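Local coordinates for protein probable aromatic acid decarboxylase (PDB 1SBZ) that probably acts as a flavin prenyltransferase, binding FMN and attaching a dimethylallyl group to it to make the prenylated cofactor of a phenolic acid decarboxylase, at residues Thr11-Gln21 / Glu46-Leu57; Leu111-Arg122 / Leu137-Pro147. One frame throughout, in Å; residues are numbered along the deposited sequence.

Contact 1 of 2, residues Thr11-Gln21 / Glu46-Leu57; sequences TGAPLGVALLQ and ETPYSARDVAAL. With FMN (flavin mononucleotide), chain H.
The carboxylate of Glu-46 meets the turn Thr-11 to Ala-13, which leads from the first strand of this Rossmann-like flavoprotein fold into helix 13-24 and carries part of the FMN site. The extended Glu-46 chain (chi2 -176°) carries the carboxylate to the turn, crossing the Thr-11 side chain at about a right angle; each oxygen has its own partners. Glu-46 OE1 takes two backbone N-H groups at the helix start: Gly-12 N at 2.8 Å, nearly straight and on the syn lone pair, and Ala-13 N at 3.0 Å, nearly along the C-O axis. Glu-46 OE2 accepts from Thr-11 OG1 at 2.7 Å, well out of the carboxylate plane. These three bonds fix the rotation of the carboxylate, and the helix start would be expected to favour its negative charge. Thr-11 OG1 is also bonded to Phe-151 N of a neighbouring subunit, while its own backbone N donates to FMN O4.

Farther along the helix the contact becomes apolar. With its CG1 anti to the backbone N (chi1 -179°), Val-17 spreads its two methyls over separate partners: CG1 lies obliquely against the Tyr-49 ring, 3.7 Å from CE1, and CG2 meets Val-54 CG2. Leu-20 and Val-54 cross at about a right angle, and Leu-33 of strand 30-35 touches both. Thr-47 sets its CG2 methyl against Ala-13 CB and the Pro-14 ring; its OG1 forms an ST turn with Tyr-49 N and also bonds to Ile-43 O. A capping box of Ser-50 and Asp-53 starts helix 51-55. A water joins the two segments, donating to Leu-20 O at 2.6 Å and to Leu-57 O at 2.7 Å.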
loop_
_atom_site.group_PDB
_atom_site.type_symbol
_atom_site.label_atom_id
_atom_site.label_comp_id
_atom_site.label_asym_id
_atom_site.label_seq_id
_atom_site.Cartn_x
_atom_site.Cartn_y
_atom_site.Cartn_z
ATOM N N THR D 11 3.379 -31.697 11.829
ATOM C CA THR D 11 2.625 -32.823 12.339
ATOM C C THR D 11 1.436 -33.042 11.392
ATOM O O THR D 11 0.852 -32.090 10.886
ATOM C CB THR D 11 2.240 -32.624 13.827
ATOM O OG1 THR D 11 1.437 -33.725 14.264
ATOM C CG2 THR D 11 1.340 -31.401 14.033
ATOM N N GLY D 12 1.135 -34.296 11.090
ATOM C CA GLY D 12 0.126 -34.596 10.092
ATOM C C GLY D 12 0.640 -35.447 8.952
ATOM O O GLY D 12 0.079 -35.419 7.850
ATOM N N ALA D 13 1.698 -36.220 9.213
ATOM C CA ALA D 13 2.202 -37.183 8.224
ATOM C C ALA D 13 1.147 -38.210 7.774
ATOM O O ALA D 13 1.159 -38.609 6.606
ATOM C CB ALA D 13 3.463 -37.882 8.727
ATOM N N PRO D 14 0.242 -38.642 8.664
ATOM C CA PRO D 14 -0.864 -39.521 8.264
ATOM C C PRO D 14 -1.718 -38.974 7.119
ATOM O O PRO D 14 -2.263 -39.761 6.346
ATOM C CB PRO D 14 -1.705 -39.626 9.541
ATOM C CG PRO D 14 -0.726 -39.445 10.628
ATOM C CD PRO D 14 0.222 -38.401 10.121
ATOM N N LEU D 15 -1.828 -37.645 7.022
ATOM C CA LEU D 15 -2.515 -36.978 5.906
ATOM C C LEU D 15 -1.807 -37.250 4.580
ATOM O O LEU D 15 -2.455 -37.524 3.574
ATOM C CB LEU D 15 -2.594 -35.463 6.138
ATOM C CG LEU D 15 -3.345 -34.942 7.368
ATOM C CD1 LEU D 15 -2.904 -33.529 7.718
ATOM C CD2 LEU D 15 -4.863 -35.013 7.148
ATOM N N GLY D 16 -0.475 -37.161 4.586
ATOM C CA GLY D 16 0.327 -37.411 3.386
ATOM C C GLY D 16 0.254 -38.856 2.931
ATOM O O GLY D 16 0.034 -39.136 1.747
ATOM N N VAL D 17 0.438 -39.775 3.873
ATOM C CA VAL D 17 0.366 -41.215 3.589
ATOM C C VAL D 17 -0.997 -41.613 3.019
ATOM O O VAL D 17 -1.065 -42.359 2.043
ATOM C CB VAL D 17 0.691 -42.069 4.841
ATOM C CG1 VAL D 17 0.646 -43.569 4.512
ATOM C CG2 VAL D 17 2.053 -41.688 5.408
ATOM N N ALA D 18 -2.072 -41.094 3.619
ATOM C CA ALA D 18 -3.423 -41.401 3.169
ATOM C C ALA D 18 -3.707 -40.867 1.762
ATOM O O ALA D 18 -4.350 -41.543 0.960
ATOM C CB ALA D 18 -4.446 -40.880 4.154
ATOM N N LEU D 19 -3.231 -39.657 1.471
ATOM C CA LEU D 19 -3.384 -39.087 0.133
ATOM C C LEU D 19 -2.610 -39.906 -0.903
ATOM O O LEU D 19 -3.111 -40.149 -2.008
ATOM C CB LEU D 19 -2.969 -37.611 0.109
ATOM C CG LEU D 19 -2.954 -36.881 -1.241
ATOM C CD1 LEU D 19 -3.636 -35.529 -1.126
ATOM C CD2 LEU D 19 -1.526 -36.729 -1.743
ATOM N N LEU D 20 -1.397 -40.326 -0.536
ATOM C CA LEU D 20 -0.579 -41.176 -1.398
ATOM C C LEU D 20 -1.206 -42.547 -1.616
ATOM O O LEU D 20 -1.128 -43.094 -2.718
ATOM C CB LEU D 20 0.839 -41.336 -0.836
ATOM C CG LEU D 20 1.846 -40.209 -1.048
ATOM C CD1 LEU D 20 3.079 -40.472 -0.204
ATOM C CD2 LEU D 20 2.223 -40.066 -2.515
ATOM N N GLN D 21 -1.818 -43.100 -0.567
ATOM C CA GLN D 21 -2.558 -44.358 -0.673
ATOM C C GLN D 21 -3.731 -44.242 -1.650
ATOM O O GLN D 21 -3.897 -45.091 -2.526
ATOM C CB GLN D 21 -3.070 -44.799 0.700
ATOM C CG GLN D 21 -2.022 -45.471 1.580
ATOM C CD GLN D 21 -2.442 -45.561 3.037
ATOM O OE1 GLN D 21 -3.388 -44.895 3.465
ATOM N NE2 GLN D 21 -1.734 -46.380 3.803
ATOM N N GLU D 46 4.780 -40.612 13.559
ATOM C CA GLU D 46 3.313 -40.497 13.577
ATOM C C GLU D 46 2.554 -41.623 12.886
ATOM O O GLU D 46 1.331 -41.742 13.041
ATOM C CB GLU D 46 2.883 -39.149 12.995
ATOM C CG GLU D 46 3.489 -37.978 13.742
ATOM C CD GLU D 46 3.011 -36.627 13.255
ATOM O OE1 GLU D 46 2.413 -36.529 12.161
ATOM O OE2 GLU D 46 3.254 -35.655 13.983
ATOM N N THR D 47 3.276 -42.420 12.103
ATOM C CA THR D 47 2.697 -43.536 11.369
ATOM C C THR D 47 3.530 -44.793 11.632
ATOM O O THR D 47 4.701 -44.684 12.023
ATOM C CB THR D 47 2.663 -43.260 9.846
ATOM O OG1 THR D 47 3.933 -43.590 9.268
ATOM C CG2 THR D 47 2.489 -41.768 9.541
ATOM N N PRO D 48 2.942 -45.972 11.410
ATOM C CA PRO D 48 3.677 -47.228 11.539
ATOM C C PRO D 48 4.564 -47.504 10.319
ATOM O O PRO D 48 5.258 -48.520 10.284
ATOM C CB PRO D 48 2.563 -48.269 11.632
ATOM C CG PRO D 48 1.461 -47.693 10.819
ATOM C CD PRO D 48 1.530 -46.204 11.040
ATOM N N TYR D 49 4.546 -46.600 9.338
ATOM C CA TYR D 49 5.343 -46.757 8.120
ATOM C C TYR D 49 6.708 -46.119 8.289
ATOM O O TYR D 49 6.871 -45.191 9.079
ATOM C CB TYR D 49 4.632 -46.124 6.920
ATOM C CG TYR D 49 3.225 -46.630 6.706
ATOM C CD1 TYR D 49 2.123 -45.869 7.093
ATOM C CD2 TYR D 49 2.993 -47.875 6.125
ATOM C CE1 TYR D 49 0.827 -46.337 6.902
ATOM C CE2 TYR D 49 1.707 -48.350 5.932
ATOM C CZ TYR D 49 0.629 -47.581 6.318
ATOM O OH TYR D 49 -0.650 -48.055 6.123
ATOM N N SER D 50 7.690 -46.639 7.560
ATOM C CA SER D 50 8.984 -45.985 7.447
ATOM C C SER D 50 8.932 -45.066 6.229
ATOM O O SER D 50 7.953 -45.076 5.479
ATOM C CB SER D 50 10.098 -47.015 7.268
ATOM O OG SER D 50 10.156 -47.460 5.923
ATOM N N ALA D 51 9.988 -44.283 6.028
ATOM C CA ALA D 51 10.082 -43.404 4.866
ATOM C C ALA D 51 10.094 -44.213 3.570
ATOM O O ALA D 51 9.474 -43.817 2.581
ATOM C CB ALA D 51 11.315 -42.511 4.967
ATOM N N ARG D 52 10.784 -45.352 3.591
ATOM C CA ARG D 52 10.859 -46.235 2.429
ATOM C C ARG D 52 9.512 -46.865 2.081
ATOM O O ARG D 52 9.184 -47.011 0.904
ATOM C CB ARG D 52 11.935 -47.308 2.615
ATOM C CG ARG D 52 13.325 -46.857 2.189
ATOM C CD ARG D 52 14.287 -46.528 3.323
ATOM N NE ARG D 52 13.720 -45.679 4.378
ATOM C CZ ARG D 52 13.716 -45.980 5.682
ATOM N NH1 ARG D 52 14.262 -47.115 6.127
ATOM N NH2 ARG D 52 13.171 -45.132 6.545
ATOM N N ASP D 53 8.741 -47.234 3.105
ATOM C CA ASP D 53 7.356 -47.677 2.926
ATOM C C ASP D 53 6.532 -46.636 2.177
ATOM O O ASP D 53 5.759 -46.971 1.280
ATOM C CB ASP D 53 6.692 -47.925 4.279
ATOM C CG ASP D 53 7.127 -49.221 4.924
ATOM O OD1 ASP D 53 7.524 -50.162 4.208
ATOM O OD2 ASP D 53 7.082 -49.391 6.155
ATOM N N VAL D 54 6.692 -45.372 2.570
ATOM C CA VAL D 54 5.963 -44.266 1.944
ATOM C C VAL D 54 6.484 -44.019 0.526
ATOM O O VAL D 54 5.698 -43.832 -0.402
ATOM C CB VAL D 54 6.029 -42.981 2.810
ATOM C CG1 VAL D 54 5.442 -41.778 2.068
ATOM C CG2 VAL D 54 5.298 -43.198 4.123
ATOM N N ALA D 55 7.803 -44.050 0.357
ATOM C CA ALA D 55 8.404 -43.905 -0.967
ATOM C C ALA D 55 7.818 -44.925 -1.952
ATOM O O ALA D 55 7.556 -44.599 -3.113
ATOM C CB ALA D 55 9.917 -44.039 -0.887
ATOM N N ALA D 56 7.589 -46.147 -1.466
ATOM C CA ALA D 56 7.039 -47.233 -2.282
ATOM C C ALA D 56 5.570 -47.024 -2.684
ATOM O O ALA D 56 5.055 -47.724 -3.563
ATOM C CB ALA D 56 7.226 -48.579 -1.573
ATOM N N LEU D 57 4.900 -46.067 -2.043
ATOM C CA LEU D 57 3.530 -45.694 -2.411
ATOM C C LEU D 57 3.494 -44.863 -3.694
ATOM O O LEU D 57 2.450 -44.738 -4.332
ATOM C CB LEU D 57 2.869 -44.915 -1.272
ATOM C CG LEU D 57 1.875 -45.528 -0.278
ATOM C CD1 LEU D 57 1.746 -47.057 -0.348
ATOM C CD2 LEU D 57 2.196 -45.064 1.134
HETATM N N1 FMN H . 6.327 -26.948 11.873
HETATM C C2 FMN H . 5.166 -26.327 11.475
HETATM O O2 FMN H . 5.261 -25.312 10.795
HETATM N N3 FMN H . 3.937 -26.840 11.844
HETATM C C4 FMN H . 3.876 -27.995 12.614
HETATM O O4 FMN H . 2.794 -28.580 12.717
HETATM C C4A FMN H . 5.066 -28.629 13.016
HETATM N N5 FMN H . 5.051 -29.784 13.782
HETATM C C5A FMN H . 6.242 -30.395 14.160
HETATM C C6 FMN H . 6.221 -31.564 14.928
HETATM C C7 FMN H . 7.418 -32.188 15.311
HETATM C C7M FMN H . 7.352 -33.613 15.799
HETATM C C8 FMN H . 8.644 -31.634 14.922
HETATM C C8M FMN H . 9.939 -32.394 15.081
HETATM C C9 FMN H . 8.658 -30.472 14.158
HETATM C C9A FMN H . 7.464 -29.850 13.771
HETATM N N10 FMN H . 7.490 -28.685 13.009
HETATM C C10 FMN H . 6.296 -28.086 12.640
HETATM C "C1'" FMN H . 8.785 -27.942 12.819
HETATM C "C2'" FMN H . 9.337 -28.225 11.425
HETATM O "O2'" FMN H . 9.496 -29.618 11.259
HETATM C "C3'" FMN H . 10.646 -27.473 11.154
HETATM O "O3'" FMN H . 10.373 -26.087 11.005
HETATM C "C4'" FMN H . 11.414 -27.998 9.935
HETATM O "O4'" FMN H . 12.528 -27.174 9.647
HETATM C "C5'" FMN H . 10.553 -28.078 8.679
HETATM O "O5'" FMN H . 11.370 -28.349 7.553
HETATM P P FMN H . 10.671 -28.896 6.209
HETATM O O1P FMN H . 10.215 -30.315 6.482
HETATM O O2P FMN H . 11.698 -28.835 5.119
HETATM O O3P FMN H . 9.483 -28.016 5.872
HETATM O O HOH W 1 0.517 -42.869 -4.666
#

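Contact 2 of 2, residues Leu111-Arg122 / Leu137-Pro147. With FMN (flavin mononucleotide), chain H.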
loop_
_atom_site.group_PDB
_atom_site.type_symbol
_atom_site.label_atom_id
_atom_site.label_comp_id
_atom_site.label_asym_id
_atom_site.label_seq_id
_atom_site.Cartn_x
_atom_site.Cartn_y
_atom_site.Cartn_z
ATOM N N LEU D 111 4.598 -22.897 -10.147
ATOM C CA LEU D 111 4.041 -21.547 -10.237
ATOM C C LEU D 111 4.443 -20.808 -11.524
ATOM O O LEU D 111 3.601 -20.163 -12.151
ATOM C CB LEU D 111 4.371 -20.720 -8.983
ATOM C CG LEU D 111 3.707 -21.166 -7.663
ATOM C CD1 LEU D 111 4.218 -20.364 -6.477
ATOM C CD2 LEU D 111 2.197 -21.060 -7.723
ATOM N N LYS D 112 5.706 -20.916 -11.940
ATOM C CA LYS D 112 6.127 -20.223 -13.165
ATOM C C LYS D 112 5.483 -20.821 -14.420
ATOM O O LYS D 112 5.284 -20.119 -15.400
ATOM C CB LYS D 112 7.658 -20.157 -13.295
ATOM C CG LYS D 112 8.325 -21.416 -13.815
ATOM C CD LYS D 112 9.818 -21.202 -13.985
ATOM C CE LYS D 112 10.528 -22.481 -14.450
ATOM N NZ LYS D 112 10.350 -22.702 -15.904
ATOM N N GLU D 113 5.144 -22.106 -14.375
ATOM C CA GLU D 113 4.532 -22.781 -15.523
ATOM C C GLU D 113 3.020 -22.615 -15.565
ATOM O O GLU D 113 2.380 -23.066 -16.515
ATOM C CB GLU D 113 4.886 -24.275 -15.555
ATOM C CG GLU D 113 6.369 -24.591 -15.754
ATOM C CD GLU D 113 6.954 -24.042 -17.044
ATOM O OE1 GLU D 113 6.240 -23.990 -18.076
ATOM O OE2 GLU D 113 8.147 -23.658 -17.025
ATOM N N GLY D 114 2.451 -21.977 -14.543
ATOM C CA GLY D 114 1.001 -21.766 -14.465
ATOM C C GLY D 114 0.233 -23.006 -14.038
ATOM O O GLY D 114 -0.958 -23.113 -14.295
ATOM N N ARG D 115 0.912 -23.939 -13.375
ATOM C CA ARG D 115 0.293 -25.191 -12.947
ATOM C C ARG D 115 -0.271 -25.030 -11.541
ATOM O O ARG D 115 0.067 -24.064 -10.830
ATOM C CB ARG D 115 1.294 -26.350 -13.031
ATOM C CG ARG D 115 1.878 -26.515 -14.432
ATOM C CD ARG D 115 2.979 -27.564 -14.573
ATOM N NE ARG D 115 3.487 -27.556 -15.948
ATOM C CZ ARG D 115 4.697 -27.957 -16.326
ATOM N NH1 ARG D 115 5.573 -28.422 -15.441
ATOM N NH2 ARG D 115 5.035 -27.875 -17.608
ATOM N N LYS D 116 -1.146 -25.952 -11.149
ATOM C CA LYS D 116 -1.878 -25.804 -9.891
ATOM C C LYS D 116 -1.022 -26.197 -8.691
ATOM O O LYS D 116 -0.472 -27.299 -8.653
ATOM C CB LYS D 116 -3.185 -26.608 -9.920
ATOM C CG LYS D 116 -3.936 -26.590 -8.595
ATOM C CD LYS D 116 -5.423 -26.388 -8.798
ATOM C CE LYS D 116 -6.015 -25.604 -7.632
ATOM N NZ LYS D 116 -5.193 -24.386 -7.295
ATOM N N LEU D 117 -0.905 -25.289 -7.724
ATOM C CA LEU D 117 -0.267 -25.599 -6.449
ATOM C C LEU D 117 -1.300 -25.642 -5.316
ATOM O O LEU D 117 -2.039 -24.676 -5.103
ATOM C CB LEU D 117 0.845 -24.583 -6.140
ATOM C CG LEU D 117 1.707 -24.810 -4.887
ATOM C CD1 LEU D 117 2.410 -26.163 -4.935
ATOM C CD2 LEU D 117 2.732 -23.698 -4.719
ATOM N N VAL D 118 -1.356 -26.773 -4.611
ATOM C CA VAL D 118 -2.279 -26.950 -3.492
ATOM C C VAL D 118 -1.475 -27.192 -2.220
ATOM O O VAL D 118 -0.732 -28.163 -2.125
ATOM C CB VAL D 118 -3.270 -28.124 -3.724
ATOM C CG1 VAL D 118 -4.181 -28.332 -2.505
ATOM C CG2 VAL D 118 -4.098 -27.892 -4.974
ATOM N N LEU D 119 -1.619 -26.302 -1.248
ATOM C CA LEU D 119 -0.895 -26.440 0.015
ATOM C C LEU D 119 -1.832 -26.908 1.106
ATOM O O LEU D 119 -2.996 -26.510 1.144
ATOM C CB LEU D 119 -0.287 -25.094 0.404
ATOM C CG LEU D 119 1.139 -24.697 0.010
ATOM C CD1 LEU D 119 1.750 -25.490 -1.151
ATOM C CD2 LEU D 119 1.244 -23.180 -0.217
ATOM N N VAL D 120 -1.322 -27.741 2.007
ATOM C CA VAL D 120 -2.087 -28.201 3.157
ATOM C C VAL D 120 -1.348 -27.668 4.391
ATOM O O VAL D 120 -0.624 -28.407 5.061
ATOM C CB VAL D 120 -2.234 -29.769 3.158
ATOM C CG1 VAL D 120 -2.962 -30.270 4.403
ATOM C CG2 VAL D 120 -2.963 -30.244 1.889
ATOM N N PRO D 121 -1.499 -26.372 4.672
ATOM C CA PRO D 121 -0.719 -25.739 5.727
ATOM C C PRO D 121 -1.202 -26.213 7.087
ATOM O O PRO D 121 -2.414 -26.262 7.319
ATOM C CB PRO D 121 -1.031 -24.253 5.536
ATOM C CG PRO D 121 -2.414 -24.244 4.978
ATOM C CD PRO D 121 -2.445 -25.421 4.047
ATOM N N ARG D 122 -0.270 -26.565 7.971
ATOM C CA ARG D 122 -0.626 -27.002 9.319
ATOM C C ARG D 122 0.276 -26.369 10.376
ATOM O O ARG D 122 1.492 -26.579 10.394
ATOM C CB ARG D 122 -0.634 -28.540 9.438
ATOM C CG ARG D 122 -1.324 -29.087 10.693
ATOM C CD ARG D 122 -0.430 -29.076 11.949
ATOM N NE ARG D 122 -1.202 -29.158 13.191
ATOM C CZ ARG D 122 -0.806 -28.650 14.353
ATOM N NH1 ARG D 122 0.356 -28.008 14.440
ATOM N NH2 ARG D 122 -1.582 -28.776 15.428
ATOM N N LEU D 137 0.392 -16.000 -1.339
ATOM C CA LEU D 137 0.287 -17.141 -2.247
ATOM C C LEU D 137 -1.146 -17.386 -2.716
ATOM O O LEU D 137 -1.364 -17.741 -3.876
ATOM C CB LEU D 137 0.874 -18.397 -1.594
ATOM C CG LEU D 137 2.403 -18.471 -1.504
ATOM C CD1 LEU D 137 2.822 -19.642 -0.624
ATOM C CD2 LEU D 137 3.055 -18.577 -2.901
ATOM N N SER D 138 -2.111 -17.206 -1.812
ATOM C CA SER D 138 -3.541 -17.243 -2.168
ATOM C C SER D 138 -3.861 -16.274 -3.312
ATOM O O SER D 138 -4.550 -16.642 -4.271
ATOM C CB SER D 138 -4.408 -16.909 -0.942
ATOM O OG SER D 138 -5.776 -17.207 -1.171
ATOM N N ARG D 139 -3.363 -15.038 -3.220
ATOM C CA ARG D 139 -3.631 -14.029 -4.261
ATOM C C ARG D 139 -3.129 -14.477 -5.648
ATOM O O ARG D 139 -3.622 -14.010 -6.685
ATOM C CB ARG D 139 -3.035 -12.672 -3.891
ATOM C CG ARG D 139 -3.671 -11.989 -2.691
ATOM C CD ARG D 139 -3.355 -10.499 -2.571
ATOM N NE ARG D 139 -4.402 -9.808 -1.806
ATOM C CZ ARG D 139 -4.185 -9.137 -0.694
ATOM N NH1 ARG D 139 -2.951 -9.027 -0.215
ATOM N NH2 ARG D 139 -5.188 -8.555 -0.059
HETATM N N MSE D 140 -2.166 -15.394 -5.646
HETATM C CA MSE D 140 -1.587 -15.938 -6.867
HETATM C C MSE D 140 -2.309 -17.178 -7.382
HETATM O O MSE D 140 -1.877 -17.782 -8.368
HETATM C CB MSE D 140 -0.125 -16.298 -6.627
HETATM C CG MSE D 140 0.776 -15.120 -6.429
HETATM SE SE MSE D 140 2.573 -15.744 -6.056
HETATM C CE MSE D 140 2.922 -16.844 -7.678
ATOM N N GLY D 141 -3.380 -17.579 -6.709
ATOM C CA GLY D 141 -4.125 -18.765 -7.117
ATOM C C GLY D 141 -3.738 -20.054 -6.413
ATOM O O GLY D 141 -4.306 -21.107 -6.719
ATOM N N VAL D 142 -2.785 -19.994 -5.476
ATOM C CA VAL D 142 -2.416 -21.183 -4.686
ATOM C C VAL D 142 -3.545 -21.556 -3.728
ATOM O O VAL D 142 -3.981 -20.729 -2.924
ATOM C CB VAL D 142 -1.115 -20.983 -3.885
ATOM C CG1 VAL D 142 -0.778 -22.244 -3.050
ATOM C CG2 VAL D 142 0.029 -20.610 -4.819
ATOM N N ALA D 143 -4.013 -22.796 -3.819
ATOM C CA ALA D 143 -5.076 -23.289 -2.946
ATOM C C ALA D 143 -4.560 -23.566 -1.537
ATOM O O ALA D 143 -3.564 -24.263 -1.347
ATOM C CB ALA D 143 -5.716 -24.537 -3.531
HETATM N N MSE D 144 -5.253 -23.015 -0.551
HETATM C CA MSE D 144 -4.864 -23.181 0.838
HETATM C C MSE D 144 -5.847 -24.105 1.503
HETATM O O MSE D 144 -6.971 -23.703 1.807
HETATM C CB MSE D 144 -4.857 -21.830 1.549
HETATM C CG MSE D 144 -3.708 -20.924 1.147
HETATM SE SE MSE D 144 -1.940 -21.564 1.736
HETATM C CE MSE D 144 -2.337 -21.838 3.369
ATOM N N VAL D 145 -5.427 -25.348 1.724
ATOM C CA VAL D 145 -6.335 -26.373 2.247
ATOM C C VAL D 145 -5.827 -26.940 3.582
ATOM O O VAL D 145 -5.358 -28.076 3.641
ATOM C CB VAL D 145 -6.611 -27.499 1.205
ATOM C CG1 VAL D 145 -7.936 -28.177 1.490
ATOM C CG2 VAL D 145 -6.642 -26.947 -0.222
ATOM N N PRO D 146 -5.952 -26.156 4.659
ATOM C CA PRO D 146 -5.531 -26.602 5.980
ATOM C C PRO D 146 -6.406 -27.778 6.405
ATOM O O PRO D 146 -7.575 -27.821 6.010
ATOM C CB PRO D 146 -5.808 -25.384 6.864
ATOM C CG PRO D 146 -6.924 -24.681 6.182
ATOM C CD PRO D 146 -6.563 -24.814 4.713
ATOM N N PRO D 147 -5.851 -28.724 7.165
ATOM C CA PRO D 147 -6.583 -29.919 7.573
ATOM C C PRO D 147 -7.587 -29.683 8.705
ATOM O O PRO D 147 -7.445 -30.256 9.775
ATOM C CB PRO D 147 -5.467 -30.863 8.042
ATOM C CG PRO D 147 -4.372 -29.961 8.509
ATOM C CD PRO D 147 -4.466 -28.733 7.667
HETATM N N1 FMN H . 6.327 -26.948 11.873
HETATM C C2 FMN H . 5.166 -26.327 11.475
HETATM O O2 FMN H . 5.261 -25.312 10.795
HETATM N N3 FMN H . 3.937 -26.840 11.844
HETATM C C4 FMN H . 3.876 -27.995 12.614
HETATM O O4 FMN H . 2.794 -28.580 12.717
HETATM C C4A FMN H . 5.066 -28.629 13.016
HETATM N N5 FMN H . 5.051 -29.784 13.782
HETATM C C5A FMN H . 6.242 -30.395 14.160
HETATM C C6 FMN H . 6.221 -31.564 14.928
HETATM C C7 FMN H . 7.418 -32.188 15.311
HETATM C C7M FMN H . 7.352 -33.613 15.799
HETATM C C8 FMN H . 8.644 -31.634 14.922
HETATM C C8M FMN H . 9.939 -32.394 15.081
HETATM C C9 FMN H . 8.658 -30.472 14.158
HETATM C C9A FMN H . 7.464 -29.850 13.771
HETATM N N10 FMN H . 7.490 -28.685 13.009
HETATM C C10 FMN H . 6.296 -28.086 12.640
HETATM C "C1'" FMN H . 8.785 -27.942 12.819
HETATM C "C2'" FMN H . 9.337 -28.225 11.425
HETATM O "O2'" FMN H . 9.496 -29.618 11.259
HETATM C "C3'" FMN H . 10.646 -27.473 11.154
HETATM O "O3'" FMN H . 10.373 -26.087 11.005
HETATM C "C4'" FMN H . 11.414 -27.998 9.935
HETATM O "O4'" FMN H . 12.528 -27.174 9.647
HETATM C "C5'" FMN H . 10.553 -28.078 8.679
HETATM O "O5'" FMN H . 11.370 -28.349 7.553
HETATM P P FMN H . 10.671 -28.896 6.209
HETATM O O1P FMN H . 10.215 -30.315 6.482
HETATM O O2P FMN H . 11.698 -28.835 5.119
HETATM O O3P FMN H . 9.483 -28.016 5.872
HETATM O O HOH W 2 -1.944 -22.656 -8.249
#
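Leu-119 lies at the middle of a parallel strand pair: its N donates to Ala-143 O at 2.8 Å and its O accepts from Val-145 N at 2.8 Å, while Leu-117 O takes Ala-143 N. The bridges Val-118 with Ala-143 and Leu-119 with Met-144 set side chains on alternate faces. On one, Val-118 CG1 packs obliquely on Val-145 CG2, 3.6 Å away, and both residues touch Val-169 of helix 158-170. On the other, Leu-119 CD2 touches both Val-142 CG1 and Leu-137 CD1, and the selenium of Met-144, like Met-140 a selenomethionine in this crystal, lies beside Leu-119 CB and CD2.

The next shell is helical. Leu-111, from the end of helix 102-112, splits its methyls, CD1 against Met-140 CE and CD2 to Val-142 CG2 at 3.7 Å. Both strands are entered through Schellman motifs, at Gly-114 and Gly-141, and the crossover through helix 128-139 makes the pair a beta-alpha-beta unit at the edge of the chain's parallel sheet.

At the far end Pro-147 CG packs on Arg-122 CG. The Arg-122 chain bends at chi2 (-82°) and brings Arg-122 NH1 to FMN O4 at 3.0 Å, with the oxygen at the guanidinium edge, near its plane. NE and NH2 bond to Pro-149 O and Met-148 O of a neighbouring subunit, holding the group from its other nitrogens. Arg-122 O accepts from FMN N3 at 2.9 Å, so one residue reads both a donor and an acceptor of the flavin, and its positive charge would probably polarise the C4 carbonyl.

Overall arrangement
Contacts 1 and 2 follow one another along the chain and lie on opposite sides of its centre, their own centres about 21 Å apart, yet they converge on the same FMN. Each supplies a donor to flavin O4, one from a backbone N-H and the other from a guanidinium. They also touch directly: Thr-11 O packs 3.4 Å from Arg-122 CD, and Leu-15 CD1 lies 3.7 Å from Pro-147 CB. Ser-36, Ser-87, Lys-89 and Thr-90 bind FMN from elsewhere in the chain. A second subunit reaches both contacts, with Pro-149 of that subunit packing on Thr-11 and its O accepting from Arg-122 NE, which places this flavin site at a subunit interface of the dodecamer.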